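Local coordinates for glycosyl hydrolase, family 38 (Enterococcus faecalis, PDB 5KBP), which probably acts as a family 38 alpha-mannosidase, hydrolysing alpha-linked mannose, at residues A[9-14]-A[258-263]; A[560-565]-A[646-651]; A[588-593]-A[606-611]; A[852-857]-A[887-892]; A[867-872]-A[881-886]. One frame throughout, in Å; residues are numbered along the deposited sequence.

Contact 1: residues A[9-14]-A[258-263]; sequences VYIVSH and FIHSNF
Val9 and Phe258 lie side by side and point the same way, with Val9 CG2 over one face of the Phe258 ring, 4.1 Å from its centroid and displaced toward the rim: a CH-pi contact. Val9 CB closes to 3.6 Å from Phe258 CD2, and Ile11 CD1 reaches the ring's edge. Farther on, the side chains of Val12 and Phe263 cross at about a right angle, Val12 CG1 lying 4.0 Å from Phe263 CE2. The backbones pair as parallel strands inclined by 29°. Ile259 N donates to Val9 O, Ile11 N to Ile259 O almost straight (178° at the hydrogen), and Ser261 N to Ile11 O. At the polar edge, His260 NE2 donates to Ser13 OG at 2.9 Å, in the plane of the imidazole, and Asn231 also bonds that hydroxyl; His260 ND1 is hydrogen-bonded to Asn50 N. One water bridges Ser13 N and Ser261 O. In the family 38 N-terminal domain, strand 7-13 is the middle member of a parallel three-stranded sheet, between strands 226-231 and 256-260; helix 242-252 packs on Ile11, Phe258 and His260, and Asn262 caps the start of helix 263-270.

Contact 2: residues A[560-565]-A[646-651]; sequences LTFEDT and ITTMVT
Phe562 and Ile646 slide past each other in opposite directions, each projecting from its own beta sheet into the layer between the two. The arrangement is face-to-face sheet packing, consistent with the beta-sandwich architecture of the galactose mutarotase-like clan to which this C-terminal domain of family 38 belongs. The evidence is in the spacing: Phe562 CA and Ile646 CA are 8.8 Å apart, too far for neighbouring strands of one sheet, and no hydrogen bond joins the segments. The contact is made by side chains alone. The Phe562 ring turns one face to Ile646 CG2, which stands over the centre of that face, 3.9 Å from the centroid and only 13° off the normal, as a CH-pi contact. The other branch of Ile646 ends in CD1, which lies 4.0 Å from Phe562 CB, so the isoleucine spans the aromatic side chain from its root to its ring. Leu560 approaches differently. It meets Thr648 tip to tip, CD2 to CG2 at 3.9 Å, and passes Val650 in the opposite direction, Leu560 CD2 resting against Val650 CG2. Leu560 and Thr561 both face Leu677, an arrangement that fits a G1 beta bulge in strand 555-566. Val676 of the adjoining strand 672-679 also packs on Leu560 and Phe562. Thr648 crosses Phe562 obliquely: its hydroxyl is hydrogen-bonded to that of Thr663 in strand 659-667, and Thr648 OG1 comes to 3.2 Å from Phe562 CZ.

Contact 3: residues A[588-593]-A[606-611]; sequences VTAEIT and IKQTVM
Glu591 and Lys607 face each other as an antiparallel hydrogen-bonded pair: Glu591 N donates to Lys607 O at 2.8 Å, and Lys607 N returns a bond to Glu591 O at 2.9 Å. Their side chains lie side by side and point the same way. In Glu591, chi1 (180°) sets CG anti to the backbone N, and the extended chain beyond it brings OE1 beside Lys607 CD at 3.9 Å. Between the charged ends, Glu591 OE1 and Lys607 NZ, the gap is 5.0 Å, so any attraction acts at a distance; NZ also has a long, weak ion pair with Glu645. Residues 591-593 and 606-611 belong to the beta hairpin of strands 591-597 and 601-613, whose axes here are 4.8 Å apart and 166° from parallel; 588-590 lead into it. Ala590 CB touches two side chains, 3.6 Å from Gln608 CG and 4.1 Å from Ile606 CG2. On the other face from Glu591, Ile592 CG2 touches Ile606 CG1 more loosely, and Ile539 from strand 535-539 packs on both isoleucines. Strand 591-597 is an edge strand of its antiparallel sheet, counted within this chain; across strand 601-613 the sheet continues through backbone bonds between Ile606 and Thr648 and between Gln608 and Ile646.

Contact 4: residues A[852-857]-A[887-892]; sequences AQNIPC and LRPFEI. With SO4 (sulfate ion), chain I.
Ile855 O accepts a hydrogen bond from Leu887 N at 2.7 Å, and the return bond from Ile855 N to Leu887 O is longer at 3.1 Å. The two bonds make a single antiparallel bridge between two otherwise irregular segments, and Asn854 CA adds a CA-H...O contact to Leu887 O. Beside the bridge, Ile855 CG1 takes the crowded position between backbone N and carbonyl carbon (chi1 68°) and lies against Leu887 CB. Cys857 CB meets that same Leu887 CB at 3.7 Å; Cys857 is also touched by Ile829 and Trp895. Both segments lie in loops of the C-terminal beta-sandwich domain. Residues 852-857 come after strand 843-849, while the other segment leads into strand 892-897 through a type II beta turn from Arg888 to Glu891. Phe890, at the third position of that turn, has the positive phi (60°) characteristic of the type. Arg888 N donates to Glu891 OE2 at 3.1 Å, and the same oxygen sits over the face of the Arg888 guanidinium, an ion pair of charges alone, with no guanidinium N-H directed at the oxygen. Pro889 faces segment 852-857: its CB touches Ala852 O at 3.3 Å and its CD touches Asn854 OD1. Ala852 CB packs 3.6 Å from Phe890 CE2. At the exposed end a sulfate, probably from the crystallisation liquor, accepts a hydrogen bond from Ala852 N through O4, and Gln853 NE2 donates to its O2 and O3.

Contact 5: residues A[867-872]-A[881-886]; sequences TCLTNV and IEVDAP
Leu869 reaches from the weakly bonded end of strand 864-870 into the bend formed by Ile881, Glu882 and Val883. Its CB starts 3.9 Å from Ile881 O. With CG anti to the carbonyl carbon (chi1 -61°), that branching atom comes to 3.6 Å from the same Ile881 O and to 4.1 Å from Val883 CA. The second torsion (chi2 -179°) extends CD1 away from the backbone, where it meets three groups: Glu882 O at 3.4 Å, Ile881 O at 3.5 Å and the methyl Ile881 CG2 at 3.6 Å. The CD1 methyl therefore rests on two peptide carbonyls and one methyl, and no hydrogen bond crosses between the segments. Those carbonyls belong to a tight fold of the chain: Glu882 to Ala885 is a type I beta turn, closed by Ala885 N donating to Glu882 O, so the oxygen touched by Leu869 CD1 is also the acceptor of the turn. Val883, the second residue of the turn, adds a further contact. Its CG1, anti to the carbonyl carbon, lies 3.8 Å from Cys868 CA, packing a methyl against the backbone there. This is surface packing in the C-terminal beta-sandwich domain, between the end of strand 864-870 and the loop that leads on to strand 892-897. Arg893 and Trp895 of strand 892-897 touch Leu869 as well; Arg893 also holds the loop, donating to Ala885 O and Pro886 O, while Thr870 and Thr894 share a backbone bond between the two strands.

How the contacts relate
From the N terminus, contact 1 closes first, spanning 243 residues of the N-terminal domain and setting its first strand beside strand 256-260. Contacts 2 and 3 follow in the C-terminal family 38 region, about 55 and 63 Å from contact 1 between centres. Contact 3, a short hairpin, is nested inside the loop closed by contact 2, and the two join where strand 601-613 pairs with strand 641-653: one contact extends the sheet, the other packs it on the opposing sheet. The last pair lies in the beta-sandwich domain, with contact 5 nested inside contact 4; Pro886 packs on Ile855 and Ile881 on Arg888. No contacts cross.

Contact 1: residues A[9-14]-A[258-263]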
# COMPACT_ATOMS: atom_id res chain seq x y z
N VAL A 9 10.63 34.60 -28.75
CA VAL A 9 9.58 33.78 -28.16
C VAL A 9 10.19 32.44 -27.78
O VAL A 9 10.54 31.64 -28.66
CB VAL A 9 8.40 33.60 -29.12
CG1 VAL A 9 7.28 32.84 -28.44
CG2 VAL A 9 7.90 34.96 -29.61
N TYR A 10 10.34 32.20 -26.48
CA TYR A 10 10.97 30.98 -25.97
C TYR A 10 9.88 29.96 -25.65
O TYR A 10 9.08 30.16 -24.73
CB TYR A 10 11.81 31.29 -24.73
CG TYR A 10 12.96 32.24 -25.00
CD1 TYR A 10 12.76 33.61 -25.03
CD2 TYR A 10 14.25 31.76 -25.22
CE1 TYR A 10 13.80 34.48 -25.28
CE2 TYR A 10 15.30 32.62 -25.47
CZ TYR A 10 15.07 33.98 -25.49
OH TYR A 10 16.11 34.85 -25.74
N ILE A 11 9.86 28.87 -26.40
CA ILE A 11 8.86 27.82 -26.26
C ILE A 11 9.49 26.66 -25.51
O ILE A 11 10.40 25.99 -26.02
CB ILE A 11 8.32 27.39 -27.63
CG1 ILE A 11 7.70 28.59 -28.35
CG2 ILE A 11 7.30 26.27 -27.46
CD1 ILE A 11 7.55 28.40 -29.84
N VAL A 12 9.02 26.42 -24.29
CA VAL A 12 9.55 25.37 -23.42
C VAL A 12 8.51 24.26 -23.35
O VAL A 12 7.45 24.43 -22.74
CB VAL A 12 9.89 25.91 -22.03
CG1 VAL A 12 10.32 24.77 -21.11
CG2 VAL A 12 10.99 26.96 -22.11
N SER A 13 8.82 23.12 -23.97
CA SER A 13 7.95 21.96 -23.89
C SER A 13 8.09 21.29 -22.54
O SER A 13 9.20 21.17 -22.00
CB SER A 13 8.26 20.98 -25.02
OG SER A 13 8.00 21.55 -26.28
N HIS A 14 6.97 20.84 -21.98
CA HIS A 14 6.95 20.25 -20.65
C HIS A 14 5.67 19.45 -20.49
O HIS A 14 4.86 19.34 -21.42
CB HIS A 14 7.05 21.33 -19.57
CG HIS A 14 5.76 22.04 -19.33
ND1 HIS A 14 4.88 21.68 -18.33
CD2 HIS A 14 5.18 23.09 -19.97
CE1 HIS A 14 3.83 22.47 -18.35
NE2 HIS A 14 3.98 23.34 -19.34
N PHE A 258 10.81 32.72 -33.01
CA PHE A 258 10.35 31.61 -32.19
C PHE A 258 11.46 30.58 -32.04
O PHE A 258 11.99 30.09 -33.04
CB PHE A 258 9.10 30.97 -32.80
CG PHE A 258 7.92 31.90 -32.86
CD1 PHE A 258 7.78 32.80 -33.91
CD2 PHE A 258 6.95 31.88 -31.87
CE1 PHE A 258 6.70 33.66 -33.97
CE2 PHE A 258 5.87 32.73 -31.93
CZ PHE A 258 5.74 33.62 -32.98
N ILE A 259 11.79 30.25 -30.79
CA ILE A 259 12.91 29.37 -30.48
C ILE A 259 12.41 28.28 -29.55
O ILE A 259 11.88 28.57 -28.47
CB ILE A 259 14.07 30.13 -29.82
CG1 ILE A 259 14.46 31.36 -30.65
CG2 ILE A 259 15.27 29.21 -29.64
CD1 ILE A 259 15.51 32.23 -30.00
N HIS A 260 12.58 27.02 -29.96
CA HIS A 260 12.42 25.92 -29.03
C HIS A 260 13.57 25.96 -28.03
O HIS A 260 14.73 25.81 -28.40
CB HIS A 260 12.39 24.58 -29.76
CG HIS A 260 11.67 23.50 -29.03
ND1 HIS A 260 12.07 22.18 -29.05
CD2 HIS A 260 10.57 23.54 -28.24
CE1 HIS A 260 11.25 21.45 -28.31
NE2 HIS A 260 10.32 22.26 -27.81
N SER A 261 13.24 26.21 -26.76
CA SER A 261 14.29 26.50 -25.78
C SER A 261 14.09 25.74 -24.47
O SER A 261 13.49 24.67 -24.45
CB SER A 261 14.35 28.01 -25.52
OG SER A 261 15.53 28.36 -24.83
N ASN A 262 14.60 26.31 -23.38
CA ASN A 262 14.56 25.67 -22.08
C ASN A 262 14.75 26.75 -21.02
O ASN A 262 15.12 27.89 -21.32
CB ASN A 262 15.64 24.59 -21.96
CG ASN A 262 17.01 25.08 -22.37
OD1 ASN A 262 17.70 25.75 -21.60
ND2 ASN A 262 17.42 24.75 -23.59
N PHE A 263 14.49 26.37 -19.76
CA PHE A 263 14.53 27.34 -18.68
C PHE A 263 15.93 27.89 -18.43
O PHE A 263 16.07 29.05 -18.04
CB PHE A 263 13.97 26.72 -17.40
CG PHE A 263 12.48 26.76 -17.31
CD1 PHE A 263 11.82 27.97 -17.23
CD2 PHE A 263 11.74 25.59 -17.30
CE1 PHE A 263 10.44 28.02 -17.15
CE2 PHE A 263 10.36 25.63 -17.22
CZ PHE A 263 9.71 26.85 -17.14
O HOH W 1 11.61 22.72 -24.35

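Contact 2: residues A[560-565]-A[646-651]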
# COMPACT_ATOMS: atom_id res chain seq x y z
N LEU A 560 -11.39 25.62 25.02
CA LEU A 560 -11.71 24.23 24.66
C LEU A 560 -13.21 24.06 24.42
O LEU A 560 -13.86 23.19 25.00
CB LEU A 560 -11.20 23.26 25.73
CG LEU A 560 -11.09 21.78 25.34
CD1 LEU A 560 -9.96 21.58 24.34
CD2 LEU A 560 -10.89 20.91 26.58
N THR A 561 -13.75 24.91 23.55
CA THR A 561 -15.14 24.81 23.12
C THR A 561 -15.18 24.22 21.72
O THR A 561 -14.45 24.66 20.83
CB THR A 561 -15.82 26.19 23.14
OG1 THR A 561 -15.90 26.67 24.49
CG2 THR A 561 -17.22 26.10 22.55
N PHE A 562 -16.04 23.22 21.53
CA PHE A 562 -16.14 22.50 20.27
C PHE A 562 -17.29 23.05 19.44
O PHE A 562 -18.35 23.39 19.97
CB PHE A 562 -16.31 21.00 20.50
CG PHE A 562 -15.14 20.37 21.20
CD1 PHE A 562 -14.00 20.04 20.49
CD2 PHE A 562 -15.18 20.11 22.55
CE1 PHE A 562 -12.91 19.46 21.12
CE2 PHE A 562 -14.10 19.53 23.19
CZ PHE A 562 -12.97 19.20 22.48
N GLU A 563 -17.08 23.12 18.12
CA GLU A 563 -18.04 23.70 17.20
C GLU A 563 -18.10 22.84 15.94
O GLU A 563 -17.07 22.58 15.32
CB GLU A 563 -17.67 25.14 16.84
CG GLU A 563 -18.58 25.79 15.81
CD GLU A 563 -17.91 26.96 15.11
OE1 GLU A 563 -17.12 26.72 14.17
OE2 GLU A 563 -18.17 28.12 15.50
N ASP A 564 -19.31 22.42 15.57
CA ASP A 564 -19.52 21.61 14.38
C ASP A 564 -20.49 22.34 13.45
O ASP A 564 -21.55 22.79 13.89
CB ASP A 564 -20.06 20.23 14.73
CG ASP A 564 -20.24 19.35 13.50
OD1 ASP A 564 -19.26 18.70 13.09
OD2 ASP A 564 -21.36 19.32 12.95
N THR A 565 -20.10 22.45 12.19
CA THR A 565 -20.95 23.03 11.15
C THR A 565 -20.97 22.10 9.95
O THR A 565 -20.14 21.20 9.82
CB THR A 565 -20.47 24.42 10.71
OG1 THR A 565 -19.24 24.29 9.99
CG2 THR A 565 -20.24 25.32 11.92
N ILE A 646 -17.97 13.40 22.39
CA ILE A 646 -16.64 13.98 22.37
C ILE A 646 -15.99 13.74 23.72
O ILE A 646 -16.55 14.13 24.76
CB ILE A 646 -16.68 15.49 22.04
CG1 ILE A 646 -17.47 15.74 20.76
CG2 ILE A 646 -15.27 16.04 21.90
CD1 ILE A 646 -17.59 17.20 20.39
N THR A 647 -14.82 13.11 23.72
CA THR A 647 -14.09 12.80 24.94
C THR A 647 -12.70 13.43 24.86
O THR A 647 -11.92 13.09 23.97
CB THR A 647 -13.98 11.29 25.16
OG1 THR A 647 -15.29 10.71 25.19
CG2 THR A 647 -13.26 10.98 26.47
N THR A 648 -12.41 14.33 25.79
CA THR A 648 -11.14 15.05 25.82
C THR A 648 -10.44 14.78 27.15
O THR A 648 -11.07 14.85 28.21
CB THR A 648 -11.35 16.56 25.64
OG1 THR A 648 -12.08 16.80 24.43
CG2 THR A 648 -10.01 17.28 25.56
N MET A 649 -9.15 14.47 27.08
CA MET A 649 -8.32 14.26 28.26
C MET A 649 -7.44 15.49 28.46
O MET A 649 -6.53 15.73 27.66
CB MET A 649 -7.48 12.99 28.12
CG MET A 649 -8.27 11.70 28.16
SD MET A 649 -8.97 11.34 29.78
CE MET A 649 -7.48 11.11 30.75
N VAL A 650 -7.72 16.25 29.50
CA VAL A 650 -6.93 17.44 29.83
C VAL A 650 -5.88 17.04 30.86
O VAL A 650 -6.22 16.60 31.97
CB VAL A 650 -7.82 18.57 30.36
CG1 VAL A 650 -6.98 19.82 30.64
CG2 VAL A 650 -8.93 18.88 29.38
N THR A 651 -4.61 17.19 30.50
CA THR A 651 -3.50 16.73 31.33
C THR A 651 -2.61 17.91 31.72
O THR A 651 -2.33 18.79 30.90
CB THR A 651 -2.67 15.67 30.59
OG1 THR A 651 -3.53 14.63 30.12
CG2 THR A 651 -1.62 15.07 31.53

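Contact 3: residues A[588-593]-A[606-611]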
# COMPACT_ATOMS: atom_id res chain seq x y z
N VAL A 588 -24.00 22.68 26.93
CA VAL A 588 -24.07 21.23 27.09
C VAL A 588 -23.62 20.87 28.50
O VAL A 588 -22.71 21.50 29.05
CB VAL A 588 -23.21 20.51 26.03
CG1 VAL A 588 -23.19 19.00 26.27
CG2 VAL A 588 -23.73 20.81 24.62
N THR A 589 -24.26 19.87 29.09
CA THR A 589 -23.87 19.35 30.39
C THR A 589 -22.82 18.26 30.19
O THR A 589 -23.14 17.15 29.76
CB THR A 589 -25.08 18.81 31.15
OG1 THR A 589 -26.05 19.85 31.31
CG2 THR A 589 -24.66 18.29 32.52
N ALA A 590 -21.57 18.58 30.49
CA ALA A 590 -20.48 17.64 30.30
C ALA A 590 -20.35 16.70 31.49
O ALA A 590 -20.83 16.98 32.60
CB ALA A 590 -19.16 18.38 30.08
N GLU A 591 -19.71 15.56 31.26
CA GLU A 591 -19.41 14.58 32.29
C GLU A 591 -17.92 14.63 32.58
O GLU A 591 -17.11 14.17 31.76
CB GLU A 591 -19.84 13.18 31.86
CG GLU A 591 -19.57 12.10 32.90
CD GLU A 591 -19.96 10.71 32.42
OE1 GLU A 591 -20.50 10.60 31.31
OE2 GLU A 591 -19.71 9.74 33.17
N ILE A 592 -17.55 15.20 33.72
CA ILE A 592 -16.16 15.43 34.09
C ILE A 592 -15.75 14.40 35.12
O ILE A 592 -16.45 14.20 36.12
CB ILE A 592 -15.96 16.86 34.62
CG1 ILE A 592 -16.81 17.84 33.81
CG2 ILE A 592 -14.49 17.25 34.54
CD1 ILE A 592 -16.92 19.22 34.43
N THR A 593 -14.62 13.75 34.89
CA THR A 593 -14.10 12.72 35.79
C THR A 593 -12.59 12.86 35.90
O THR A 593 -11.90 12.91 34.88
CB THR A 593 -14.47 11.31 35.30
OG1 THR A 593 -15.89 11.21 35.15
CG2 THR A 593 -13.99 10.27 36.29
N ILE A 606 -13.19 14.73 30.03
CA ILE A 606 -14.36 15.54 29.74
C ILE A 606 -15.15 14.84 28.64
O ILE A 606 -14.65 14.66 27.53
CB ILE A 606 -13.97 16.97 29.31
CG1 ILE A 606 -13.12 17.64 30.39
CG2 ILE A 606 -15.22 17.79 29.03
CD1 ILE A 606 -12.62 19.01 30.00
N LYS A 607 -16.38 14.46 28.96
CA LYS A 607 -17.27 13.78 28.02
C LYS A 607 -18.43 14.70 27.67
O LYS A 607 -19.14 15.19 28.55
CB LYS A 607 -17.80 12.47 28.60
CG LYS A 607 -16.87 11.28 28.40
CD LYS A 607 -17.55 10.00 28.84
CE LYS A 607 -16.70 8.78 28.52
NZ LYS A 607 -17.40 7.52 28.90
N GLN A 608 -18.62 14.93 26.37
CA GLN A 608 -19.72 15.73 25.86
C GLN A 608 -20.38 14.99 24.71
O GLN A 608 -19.70 14.54 23.78
CB GLN A 608 -19.24 17.11 25.39
CG GLN A 608 -18.69 17.99 26.50
CD GLN A 608 -17.54 18.86 26.03
OE1 GLN A 608 -16.75 18.45 25.18
NE2 GLN A 608 -17.45 20.06 26.57
N THR A 609 -21.70 14.85 24.77
CA THR A 609 -22.49 14.25 23.70
C THR A 609 -23.36 15.33 23.07
O THR A 609 -24.09 16.04 23.77
CB THR A 609 -23.37 13.11 24.23
OG1 THR A 609 -22.54 12.01 24.61
CG2 THR A 609 -24.35 12.65 23.16
N VAL A 610 -23.26 15.47 21.75
CA VAL A 610 -24.03 16.46 21.01
C VAL A 610 -24.70 15.77 19.82
O VAL A 610 -24.19 14.78 19.28
CB VAL A 610 -23.15 17.64 20.54
CG1 VAL A 610 -22.37 17.29 19.29
CG2 VAL A 610 -23.99 18.88 20.34
N MET A 611 -25.86 16.29 19.43
CA MET A 611 -26.66 15.72 18.36
C MET A 611 -26.33 16.44 17.05
O MET A 611 -26.58 17.64 16.92
CB MET A 611 -28.15 15.82 18.67
CG MET A 611 -28.55 15.08 19.94
SD MET A 611 -28.37 13.29 19.81
CE MET A 611 -29.55 12.92 18.52

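Contact 4: residues A[852-857]-A[887-892]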
# COMPACT_ATOMS: atom_id res chain seq x y z
N ALA A 852 13.43 38.40 14.57
CA ALA A 852 13.95 39.31 13.57
C ALA A 852 15.21 40.04 14.03
O ALA A 852 15.62 41.01 13.38
CB ALA A 852 12.88 40.33 13.17
N GLN A 853 15.82 39.60 15.12
CA GLN A 853 17.03 40.21 15.65
C GLN A 853 18.22 39.27 15.49
O GLN A 853 18.07 38.05 15.46
CB GLN A 853 16.87 40.59 17.12
CG GLN A 853 16.07 41.86 17.36
CD GLN A 853 14.58 41.65 17.19
OE1 GLN A 853 13.92 42.36 16.44
NE2 GLN A 853 14.03 40.67 17.91
N ASN A 854 19.41 39.86 15.40
CA ASN A 854 20.64 39.09 15.44
C ASN A 854 20.87 38.59 16.87
O ASN A 854 20.99 39.39 17.80
CB ASN A 854 21.82 39.93 14.97
CG ASN A 854 21.69 40.36 13.53
OD1 ASN A 854 22.14 39.65 12.62
ND2 ASN A 854 21.09 41.52 13.30
N ILE A 855 20.91 37.27 17.04
CA ILE A 855 21.08 36.68 18.36
C ILE A 855 22.38 35.87 18.37
O ILE A 855 22.83 35.40 17.32
CB ILE A 855 19.87 35.80 18.74
CG1 ILE A 855 19.82 34.56 17.85
CG2 ILE A 855 18.58 36.60 18.62
CD1 ILE A 855 18.64 33.65 18.16
N PRO A 856 23.02 35.70 19.53
CA PRO A 856 24.22 34.85 19.58
C PRO A 856 23.86 33.39 19.40
O PRO A 856 22.86 32.90 19.93
CB PRO A 856 24.77 35.12 20.99
CG PRO A 856 23.58 35.53 21.79
CD PRO A 856 22.70 36.30 20.84
N CYS A 857 24.68 32.68 18.62
CA CYS A 857 24.41 31.27 18.33
C CYS A 857 25.75 30.57 18.11
O CYS A 857 26.27 30.52 16.99
CB CYS A 857 23.49 31.12 17.13
SG CYS A 857 22.85 29.44 16.89
N LEU A 887 23.67 34.75 14.82
CA LEU A 887 22.62 34.23 13.95
C LEU A 887 21.79 35.39 13.41
O LEU A 887 21.19 36.14 14.18
CB LEU A 887 21.75 33.24 14.70
CG LEU A 887 20.78 32.39 13.87
CD1 LEU A 887 21.54 31.62 12.80
CD2 LEU A 887 20.01 31.45 14.76
N ARG A 888 21.77 35.54 12.09
CA ARG A 888 21.05 36.64 11.47
C ARG A 888 19.54 36.41 11.56
O ARG A 888 19.09 35.28 11.75
CB ARG A 888 21.50 36.81 10.02
CG ARG A 888 22.95 37.22 9.88
CD ARG A 888 23.31 37.56 8.44
NE ARG A 888 23.25 36.39 7.57
CZ ARG A 888 24.25 35.54 7.39
NH1 ARG A 888 24.11 34.50 6.58
NH2 ARG A 888 25.40 35.72 8.02
N PRO A 889 18.75 37.48 11.46
CA PRO A 889 17.29 37.33 11.55
C PRO A 889 16.75 36.37 10.50
O PRO A 889 17.01 36.52 9.30
CB PRO A 889 16.77 38.76 11.33
CG PRO A 889 17.94 39.54 10.80
CD PRO A 889 19.15 38.90 11.39
N PHE A 890 15.98 35.39 10.96
CA PHE A 890 15.33 34.39 10.11
C PHE A 890 16.34 33.59 9.30
O PHE A 890 16.03 33.07 8.22
CB PHE A 890 14.30 35.04 9.18
CG PHE A 890 13.28 35.88 9.89
CD1 PHE A 890 12.27 35.27 10.63
CD2 PHE A 890 13.31 37.26 9.83
CE1 PHE A 890 11.32 36.04 11.29
CE2 PHE A 890 12.37 38.03 10.48
CZ PHE A 890 11.37 37.41 11.21
N GLU A 891 17.57 33.48 9.80
CA GLU A 891 18.59 32.71 9.11
C GLU A 891 18.41 31.22 9.39
O GLU A 891 18.12 30.82 10.52
CB GLU A 891 19.99 33.15 9.54
CG GLU A 891 21.11 32.51 8.72
CD GLU A 891 22.46 32.62 9.38
OE1 GLU A 891 23.18 31.60 9.44
OE2 GLU A 891 22.82 33.73 9.84
N ILE A 892 18.58 30.41 8.35
CA ILE A 892 18.61 28.96 8.48
C ILE A 892 20.08 28.55 8.46
O ILE A 892 20.71 28.51 7.40
CB ILE A 892 17.82 28.27 7.36
CG1 ILE A 892 16.41 28.86 7.25
CG2 ILE A 892 17.75 26.78 7.61
CD1 ILE A 892 15.67 28.42 6.01
S SO4 I . 10.67 40.16 17.03
O1 SO4 I . 9.24 40.25 17.32
O2 SO4 I . 11.34 39.40 18.09
O3 SO4 I . 11.24 41.50 16.97
O4 SO4 I . 10.88 39.49 15.75

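Contact 5: residues A[867-872]-A[881-886]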
# COMPACT_ATOMS: atom_id res chain seq x y z
N THR A 867 33.22 22.98 12.52
CA THR A 867 34.26 23.18 11.53
C THR A 867 33.92 24.34 10.60
O THR A 867 34.76 25.22 10.36
CB THR A 867 34.48 21.90 10.72
OG1 THR A 867 34.57 20.79 11.62
CG2 THR A 867 35.77 22.00 9.91
N CYS A 868 32.70 24.35 10.07
CA CYS A 868 32.29 25.39 9.14
C CYS A 868 30.77 25.40 9.05
O CYS A 868 30.11 24.40 9.34
CB CYS A 868 32.89 25.18 7.74
SG CYS A 868 32.32 23.68 6.91
N LEU A 869 30.23 26.55 8.66
CA LEU A 869 28.81 26.68 8.38
C LEU A 869 28.55 26.33 6.92
O LEU A 869 29.31 26.71 6.04
CB LEU A 869 28.31 28.09 8.69
CG LEU A 869 28.47 28.53 10.15
CD1 LEU A 869 27.92 29.93 10.35
CD2 LEU A 869 27.79 27.54 11.08
N THR A 870 27.47 25.59 6.68
CA THR A 870 27.17 25.07 5.36
C THR A 870 25.77 25.50 4.93
O THR A 870 25.00 26.09 5.69
CB THR A 870 27.26 23.54 5.33
OG1 THR A 870 26.21 22.97 6.13
CG2 THR A 870 28.61 23.07 5.87
N ASN A 871 25.46 25.20 3.67
CA ASN A 871 24.11 25.37 3.15
C ASN A 871 23.28 24.15 3.56
O ASN A 871 23.73 23.30 4.34
CB ASN A 871 24.15 25.58 1.64
CG ASN A 871 24.93 24.50 0.91
OD1 ASN A 871 25.00 23.35 1.35
ND2 ASN A 871 25.52 24.86 -0.22
N VAL A 872 22.06 24.03 3.04
CA VAL A 872 21.25 22.85 3.34
C VAL A 872 21.66 21.64 2.53
O VAL A 872 21.21 20.52 2.82
CB VAL A 872 19.75 23.13 3.14
CG1 VAL A 872 19.30 24.27 4.04
CG2 VAL A 872 19.46 23.43 1.67
N ILE A 881 30.92 31.89 6.44
CA ILE A 881 30.52 32.67 7.60
C ILE A 881 31.12 32.01 8.83
O ILE A 881 31.07 30.78 8.96
CB ILE A 881 28.99 32.78 7.73
CG1 ILE A 881 28.42 33.72 6.66
CG2 ILE A 881 28.58 33.26 9.11
CD1 ILE A 881 28.16 33.07 5.32
N GLU A 882 31.71 32.81 9.72
CA GLU A 882 32.35 32.28 10.91
C GLU A 882 31.36 31.50 11.76
O GLU A 882 30.19 31.87 11.87
CB GLU A 882 32.97 33.42 11.72
CG GLU A 882 33.95 34.28 10.93
CD GLU A 882 35.21 33.52 10.55
OE1 GLU A 882 36.06 33.30 11.43
OE2 GLU A 882 35.34 33.15 9.36
N VAL A 883 31.84 30.41 12.36
CA VAL A 883 30.97 29.56 13.17
C VAL A 883 30.49 30.28 14.43
O VAL A 883 29.44 29.93 14.98
CB VAL A 883 31.69 28.25 13.55
CG1 VAL A 883 32.02 27.45 12.30
CG2 VAL A 883 32.95 28.55 14.35
N ASP A 884 31.23 31.29 14.89
CA ASP A 884 30.83 32.08 16.05
C ASP A 884 30.10 33.36 15.67
O ASP A 884 29.80 34.17 16.56
CB ASP A 884 32.05 32.41 16.92
CG ASP A 884 33.21 32.98 16.11
OD1 ASP A 884 32.97 33.52 15.02
OD2 ASP A 884 34.36 32.89 16.59
N ALA A 885 29.83 33.58 14.39
CA ALA A 885 29.10 34.76 13.97
C ALA A 885 27.68 34.72 14.51
O ALA A 885 27.09 33.64 14.64
CB ALA A 885 29.09 34.88 12.45
N PRO A 886 27.10 35.87 14.83
CA PRO A 886 25.73 35.88 15.36
C PRO A 886 24.73 35.38 14.32
O PRO A 886 24.91 35.54 13.12
CB PRO A 886 25.49 37.36 15.70
CG PRO A 886 26.47 38.11 14.85
CD PRO A 886 27.68 37.23 14.77